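Local coordinates for solute-binding protein (Thermoactinomyces vulgaris, PDB 2ZYO) that binds maltodextrins such as the maltotetraose of this complex, and cyclodextrins, and probably delivers them to a carbohydrate transporter, at residues H82-L85 with G86-V89; V359-P362 with I363-H367. All coordinates share one frame; numbering follows the deposited sequence.

Contact 1. Residues H82-L85 with G86-V89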
ATOM      1  N   HIS A  82      -3.375   6.064  -1.354  1.00  9.65           N
ATOM      2  CA  HIS A  82      -4.714   6.041  -1.953  1.00 10.97           C
ATOM      3  C   HIS A  82      -5.838   5.600  -1.014  1.00 11.20           C
ATOM      4  O   HIS A  82      -7.008   5.829  -1.308  1.00 11.37           O
ATOM      5  CB  HIS A  82      -4.726   5.137  -3.190  1.00 10.40           C
ATOM      6  CG  HIS A  82      -4.985   3.696  -2.876  1.00 10.80           C
ATOM      7  ND1 HIS A  82      -3.991   2.832  -2.469  1.00 10.55           N
ATOM      8  CD2 HIS A  82      -6.129   2.972  -2.888  1.00  9.83           C
ATOM      9  CE1 HIS A  82      -4.509   1.637  -2.253  1.00 11.13           C
ATOM     10  NE2 HIS A  82      -5.805   1.695  -2.502  1.00 10.19           N
ATOM     11  N   ASP A  83      -5.494   4.950   0.098  1.00 11.43           N
ATOM     12  CA  ASP A  83      -6.516   4.385   0.986  1.00 12.50           C
ATOM     13  C   ASP A  83      -7.408   5.447   1.640  1.00 12.95           C
ATOM     14  O   ASP A  83      -8.482   5.131   2.152  1.00 14.13           O
ATOM     15  CB  ASP A  83      -5.892   3.457   2.039  1.00 15.42           C
ATOM     16  CG  ASP A  83      -4.875   4.161   2.914  1.00 17.60           C
ATOM     17  OD1 ASP A  83      -3.791   4.511   2.403  1.00 19.41           O
ATOM     18  OD2 ASP A  83      -5.153   4.346   4.118  1.00 22.30           O
ATOM     19  N   ARG A  84      -6.970   6.704   1.596  1.00 13.36           N
ATOM     20  CA  ARG A  84      -7.749   7.816   2.150  1.00 14.23           C
ATOM     21  C   ARG A  84      -8.384   8.683   1.055  1.00 13.55           C
ATOM     22  O   ARG A  84      -8.845   9.800   1.320  1.00 13.81           O
ATOM     23  CB  ARG A  84      -6.891   8.667   3.102  1.00 17.14           C
ATOM     24  CG  ARG A  84      -6.183   7.874   4.209  1.00 21.65           C
ATOM     25  CD  ARG A  84      -7.148   7.298   5.234  1.00 27.53           C
ATOM     26  NE  ARG A  84      -6.498   6.295   6.077  1.00 31.42           N
ATOM     27  CZ  ARG A  84      -7.053   5.725   7.143  1.00 33.15           C
ATOM     28  NH1 ARG A  84      -8.282   6.050   7.523  1.00 34.23           N
ATOM     29  NH2 ARG A  84      -6.370   4.824   7.836  1.00 35.20           N
ATOM     30  N   LEU A  85      -8.420   8.155  -0.168  1.00 12.56           N
ATOM     31  CA  LEU A  85      -9.013   8.856  -1.308  1.00 13.65           C
ATOM     32  C   LEU A  85     -10.506   9.123  -1.116  1.00 13.64           C
ATOM     33  O   LEU A  85     -10.991  10.204  -1.449  1.00 13.98           O
ATOM     34  CB  LEU A  85      -8.785   8.069  -2.605  1.00 15.44           C
ATOM     35  CG  LEU A  85      -9.199   8.705  -3.934  1.00 18.30           C
ATOM     36  CD1 LEU A  85      -8.381   9.957  -4.213  1.00 20.14           C
ATOM     37  CD2 LEU A  85      -9.054   7.704  -5.068  1.00 19.58           C
ATOM     38  N   GLY A  86     -11.219   8.134  -0.577  1.00 14.25           N
ATOM     39  CA  GLY A  86     -12.660   8.239  -0.352  1.00 15.34           C
ATOM     40  C   GLY A  86     -13.047   9.419   0.513  1.00 16.44           C
ATOM     41  O   GLY A  86     -13.970  10.162   0.175  1.00 18.16           O
ATOM     42  N   GLU A  87     -12.332   9.589   1.623  1.00 17.50           N
ATOM     43  CA  GLU A  87     -12.517  10.731   2.521  1.00 19.03           C
ATOM     44  C   GLU A  87     -12.327  12.054   1.779  1.00 19.03           C
ATOM     45  O   GLU A  87     -13.116  12.983   1.945  1.00 20.10           O
ATOM     46  CB  GLU A  87     -11.544  10.649   3.700  1.00 21.95           C
ATOM     47  CG  GLU A  87     -11.872   9.568   4.723  1.00 27.84           C
ATOM     48  CD  GLU A  87     -10.667   9.151   5.551  1.00 31.50           C
ATOM     49  OE1 GLU A  87      -9.985  10.032   6.120  1.00 32.65           O
ATOM     50  OE2 GLU A  87     -10.408   7.932   5.640  1.00 34.39           O
ATOM     51  N   ALA A  88     -11.284  12.122   0.953  1.00 17.59           N
ATOM     52  CA  ALA A  88     -10.959  13.333   0.201  1.00 16.88           C
ATOM     53  C   ALA A  88     -12.007  13.671  -0.857  1.00 17.41           C
ATOM     54  O   ALA A  88     -12.383  14.835  -1.015  1.00 17.00           O
ATOM     55  CB  ALA A  88      -9.584  13.200  -0.437  1.00 14.52           C
ATOM     56  N   VAL A  89     -12.475  12.653  -1.576  1.00 16.88           N
ATOM     57  CA  VAL A  89     -13.449  12.839  -2.653  1.00 18.10           C
ATOM     58  C   VAL A  89     -14.817  13.270  -2.115  1.00 20.56           C
ATOM     59  O   VAL A  89     -15.408  14.232  -2.613  1.00 21.26           O
ATOM     60  CB  VAL A  89     -13.577  11.567  -3.539  1.00 17.79           C
ATOM     61  CG1 VAL A  89     -14.756  11.681  -4.502  1.00 18.28           C
ATOM     62  CG2 VAL A  89     -12.287  11.327  -4.318  1.00 19.28           C
TER

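Contact 2. Residues V359-P362 with I363-H367. With GLC (alpha-D-glucopyranose), chain B.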
ATOM      1  N   VAL A 359     -12.309  -0.098  10.185  1.00 15.49           N
ATOM      2  CA  VAL A 359     -12.200  -1.557  10.110  1.00 14.77           C
ATOM      3  C   VAL A 359     -10.940  -2.061  10.820  1.00 14.56           C
ATOM      4  O   VAL A 359     -10.989  -3.075  11.523  1.00 13.67           O
ATOM      5  CB  VAL A 359     -12.252  -2.071   8.640  1.00 14.42           C
ATOM      6  CG1 VAL A 359     -11.817  -3.538   8.539  1.00 14.10           C
ATOM      7  CG2 VAL A 359     -13.646  -1.895   8.067  1.00 15.35           C
ATOM      8  N   TRP A 360      -9.832  -1.340  10.647  1.00 14.21           N
ATOM      9  CA  TRP A 360      -8.517  -1.776  11.133  1.00 14.89           C
ATOM     10  C   TRP A 360      -8.483  -2.129  12.620  1.00 15.15           C
ATOM     11  O   TRP A 360      -8.027  -3.212  12.985  1.00 15.96           O
ATOM     12  CB  TRP A 360      -7.436  -0.734  10.818  1.00 14.98           C
ATOM     13  CG  TRP A 360      -7.279  -0.429   9.359  1.00 15.70           C
ATOM     14  CD1 TRP A 360      -7.642   0.720   8.722  1.00 14.74           C
ATOM     15  CD2 TRP A 360      -6.719  -1.285   8.353  1.00 15.90           C
ATOM     16  NE1 TRP A 360      -7.342   0.640   7.383  1.00 15.70           N
ATOM     17  CE2 TRP A 360      -6.776  -0.582   7.129  1.00 15.44           C
ATOM     18  CE3 TRP A 360      -6.175  -2.578   8.367  1.00 16.12           C
ATOM     19  CZ2 TRP A 360      -6.307  -1.126   5.926  1.00 14.93           C
ATOM     20  CZ3 TRP A 360      -5.710  -3.119   7.170  1.00 16.14           C
ATOM     21  CH2 TRP A 360      -5.780  -2.392   5.967  1.00 15.78           C
ATOM     22  N   GLU A 361      -8.961  -1.221  13.471  1.00 15.93           N
ATOM     23  CA  GLU A 361      -8.909  -1.421  14.925  1.00 16.82           C
ATOM     24  C   GLU A 361      -9.619  -2.710  15.386  1.00 15.24           C
ATOM     25  O   GLU A 361      -8.982  -3.559  16.014  1.00 15.31           O
ATOM     26  CB  GLU A 361      -9.426  -0.182  15.676  1.00 19.45           C
ATOM     27  CG  GLU A 361      -9.287  -0.243  17.198  1.00 23.78           C
ATOM     28  CD  GLU A 361     -10.007   0.898  17.907  1.00 26.12           C
ATOM     29  OE1 GLU A 361     -10.033   2.026  17.367  1.00 28.21           O
ATOM     30  OE2 GLU A 361     -10.546   0.666  19.010  1.00 27.86           O
ATOM     31  N   PRO A 362     -10.925  -2.863  15.073  1.00 14.44           N
ATOM     32  CA  PRO A 362     -11.660  -4.080  15.451  1.00 13.51           C
ATOM     33  C   PRO A 362     -11.091  -5.374  14.861  1.00 11.34           C
ATOM     34  O   PRO A 362     -11.028  -6.384  15.564  1.00 11.99           O
ATOM     35  CB  PRO A 362     -13.074  -3.830  14.909  1.00 14.80           C
ATOM     36  CG  PRO A 362     -13.165  -2.370  14.711  1.00 16.45           C
ATOM     37  CD  PRO A 362     -11.799  -1.901  14.376  1.00 15.05           C
ATOM     38  N   ILE A 363     -10.685  -5.354  13.592  1.00 12.02           N
ATOM     39  CA  ILE A 363     -10.160  -6.574  12.968  1.00 10.17           C
ATOM     40  C   ILE A 363      -8.804  -6.988  13.554  1.00 11.35           C
ATOM     41  O   ILE A 363      -8.542  -8.181  13.732  1.00 11.25           O
ATOM     42  CB  ILE A 363     -10.139  -6.519  11.403  1.00  9.90           C
ATOM     43  CG1 ILE A 363      -9.926  -7.919  10.805  1.00  8.93           C
ATOM     44  CG2 ILE A 363      -9.092  -5.542  10.880  1.00 10.23           C
ATOM     45  CD1 ILE A 363     -11.069  -8.887  11.060  1.00 11.34           C
ATOM     46  N   ASN A 364      -7.962  -6.004  13.861  1.00 11.04           N
ATOM     47  CA  ASN A 364      -6.668  -6.279  14.485  1.00 10.80           C
ATOM     48  C   ASN A 364      -6.825  -6.765  15.919  1.00 12.19           C
ATOM     49  O   ASN A 364      -6.104  -7.663  16.355  1.00 12.44           O
ATOM     50  CB  ASN A 364      -5.745  -5.060  14.411  1.00 11.74           C
ATOM     51  CG  ASN A 364      -5.300  -4.750  12.993  1.00 13.19           C
ATOM     52  OD1 ASN A 364      -5.321  -5.618  12.116  1.00 13.74           O
ATOM     53  ND2 ASN A 364      -4.898  -3.505  12.758  1.00 15.55           N
ATOM     54  N   ASN A 365      -7.777  -6.179  16.645  1.00 13.58           N
ATOM     55  CA  ASN A 365      -8.121  -6.653  17.982  1.00 12.79           C
ATOM     56  C   ASN A 365      -8.591  -8.103  17.943  1.00 12.89           C
ATOM     57  O   ASN A 365      -8.214  -8.906  18.797  1.00 13.51           O
ATOM     58  CB  ASN A 365      -9.188  -5.760  18.622  1.00 13.82           C
ATOM     59  CG  ASN A 365      -8.647  -4.404  19.041  1.00 15.61           C
ATOM     60  OD1 ASN A 365      -7.446  -4.140  18.958  1.00 17.50           O
ATOM     61  ND2 ASN A 365      -9.539  -3.534  19.498  1.00 16.16           N
ATOM     62  N   ALA A 366      -9.402  -8.432  16.938  1.00 11.38           N
ATOM     63  CA  ALA A 366      -9.854  -9.804  16.715  1.00 11.54           C
ATOM     64  C   ALA A 366      -8.676 -10.761  16.513  1.00 11.02           C
ATOM     65  O   ALA A 366      -8.689 -11.877  17.026  1.00 12.07           O
ATOM     66  CB  ALA A 366     -10.807  -9.869  15.529  1.00 10.62           C
ATOM     67  N   HIS A 367      -7.662 -10.312  15.772  1.00 10.55           N
ATOM     68  CA  HIS A 367      -6.418 -11.069  15.617  1.00  9.89           C
ATOM     69  C   HIS A 367      -5.746 -11.318  16.969  1.00 10.90           C
ATOM     70  O   HIS A 367      -5.305 -12.433  17.247  1.00 11.39           O
ATOM     71  CB  HIS A 367      -5.447 -10.343  14.685  1.00 10.56           C
ATOM     72  CG  HIS A 367      -5.725 -10.552  13.229  1.00  9.81           C
ATOM     73  ND1 HIS A 367      -6.826 -10.018  12.596  1.00 10.27           N
ATOM     74  CD2 HIS A 367      -5.032 -11.221  12.276  1.00  9.66           C
ATOM     75  CE1 HIS A 367      -6.805 -10.358  11.319  1.00  9.60           C
ATOM     76  NE2 HIS A 367      -5.727 -11.088  11.099  1.00 10.38           N
TER
HETATM   77  C1  GLC B   2      -2.123  -0.312   7.097  1.00 46.39           C
HETATM   78  C2  GLC B   2      -3.061   0.882   6.913  1.00 46.53           C
HETATM   79  C3  GLC B   2      -3.347   1.533   8.264  1.00 46.74           C
HETATM   80  C4  GLC B   2      -3.903   0.496   9.243  1.00 46.93           C
HETATM   81  C5  GLC B   2      -2.946  -0.698   9.338  1.00 46.61           C
HETATM   82  C6  GLC B   2      -3.499  -1.823  10.189  1.00 46.31           C
HETATM   83  O2  GLC B   2      -2.462   1.830   6.044  1.00 46.51           O
HETATM   84  O3  GLC B   2      -4.279   2.591   8.100  1.00 47.80           O
HETATM   85  O4  GLC B   2      -4.062   1.085  10.526  1.00 47.23           O
HETATM   86  O5  GLC B   2      -2.685  -1.242   8.024  1.00 46.58           O
HETATM   87  O6  GLC B   2      -2.625  -2.125  11.266  1.00 46.84           O
HETATM   88  O   HOH W   1      -9.541  -0.766  20.891  1.00 28.08           O

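Contact 1. Residues H82-L85 with G86-V89
Arg84 and Glu87 run side by side at the start of helix 85-90 and meet through a long salt bridge. Arg84 NH1 lies 3.4 Å from Glu87 OE2, a weak hydrogen bond but a fairly straight one, at 166°. The oxygen sits at the edge of the guanidinium, in its plane. The carboxylate plane itself is turned 78° from the guanidinium plane, and only OE2 takes part. The same oxygen packs 3.3 Å from Arg84 CD. A bend at chi2 (-68°), followed by an extended end, carries the guanidinium alongside Glu87. On the other side of the network, Arg84 NE reaches Asp83 OD2 at 3.1 Å, again a weak bond within a salt bridge. Arg84 NH2 is used elsewhere, in a weak hydrogen bond to a bound glucose.

The backbone supplies further pairs. Arg84 is at the N-cap position. Its carbonyl O accepts weakly from Ala88 N at 3.4 Å. The next bond along is firmer: Val89 N donates to Leu85 O at 2.9 Å. Leu85 N, in turn, is held by His82 O at 3.0 Å. Beside these bonds, Leu85 CG rests 4.1 Å from Val89 CG2, and Tyr122 of strand 120-136 touches both side chains. Both nitrogens of the buried His82 ring have partners: ND1 pairs with Val281 N and NE2 with Met350 O. This is consistent with a neutral ring protonated on NE2.

Asp83 OD2 and Glu87 OE2 stay 6.5 Å apart, with the arginine bonded to each. The two carboxylates probably stabilise the positive charge of Arg84 and limit its swing. They may thereby help keep NH2 turned toward the sugar, although every bond in the network is weak.

Contact 2. Residues V359-P362 with I363-H367
Asn364 folds back over the carbonyl of Trp360, one turn earlier in helix 360-371. Its CB lies 3.3 Å from Trp360 O, and its CG is closer still, at 3.1 Å. With CG beside the backbone N (chi1 -68°), the amide passes this carbonyl on its way to the sugar. At the tip, ND2 gives a weak hydrogen bond to O6 of the bound glucose at 3.0 Å, bent to 127°. ND2 is also 3.2 Å from Trp360 O, at an angle too poor for a hydrogen bond. OD1 accepts from Phe174 N of helix 174-183, which fixes which way round the amide sits. The backbone N of Asn364 donates to Trp360 O at 2.9 Å.

Trp360 meets the same glucose with a ring face. Sugar C4 lies 3.4 Å above the indole plane, offset toward the rim, and C6 comes 3.3 Å from Trp360 CE3.

Elsewhere, a water links Glu361 OE2 to Asn365 ND2. The Val359 and Ile363 side chains lie side by side, Val359 CG1 4.1 Å from Ile363 CG2, and both touch Met388 of helix 377-394. Ile363 O takes two bonds from His367, from its N and from its ND1, on opposite faces of the carbonyl plane. His367 NE2 pairs with Thr177 OG1.

An aromatic ring stacked on a sugar face is characteristic of maltodextrin pockets in solute-binding proteins.

How the contacts relate
Contacts 1 and 2 follow each other along the chain, far apart in sequence, and their centres are 20 Å apart. Their nearest atoms approach to about 4 Å without touching. The bound sugar joins them. Arg84 NH2 of contact 1 makes a weak hydrogen bond to O3 of the glucose whose ring faces Trp360 in contact 2, while Asn364 bonds weakly at the O6 end of that same glucose. Asn173 adds a further hydrogen bond to it. The two helix starts thus contribute three of the eight pocket residues: a charged group from 82-89, an indole and an amide from 359-367.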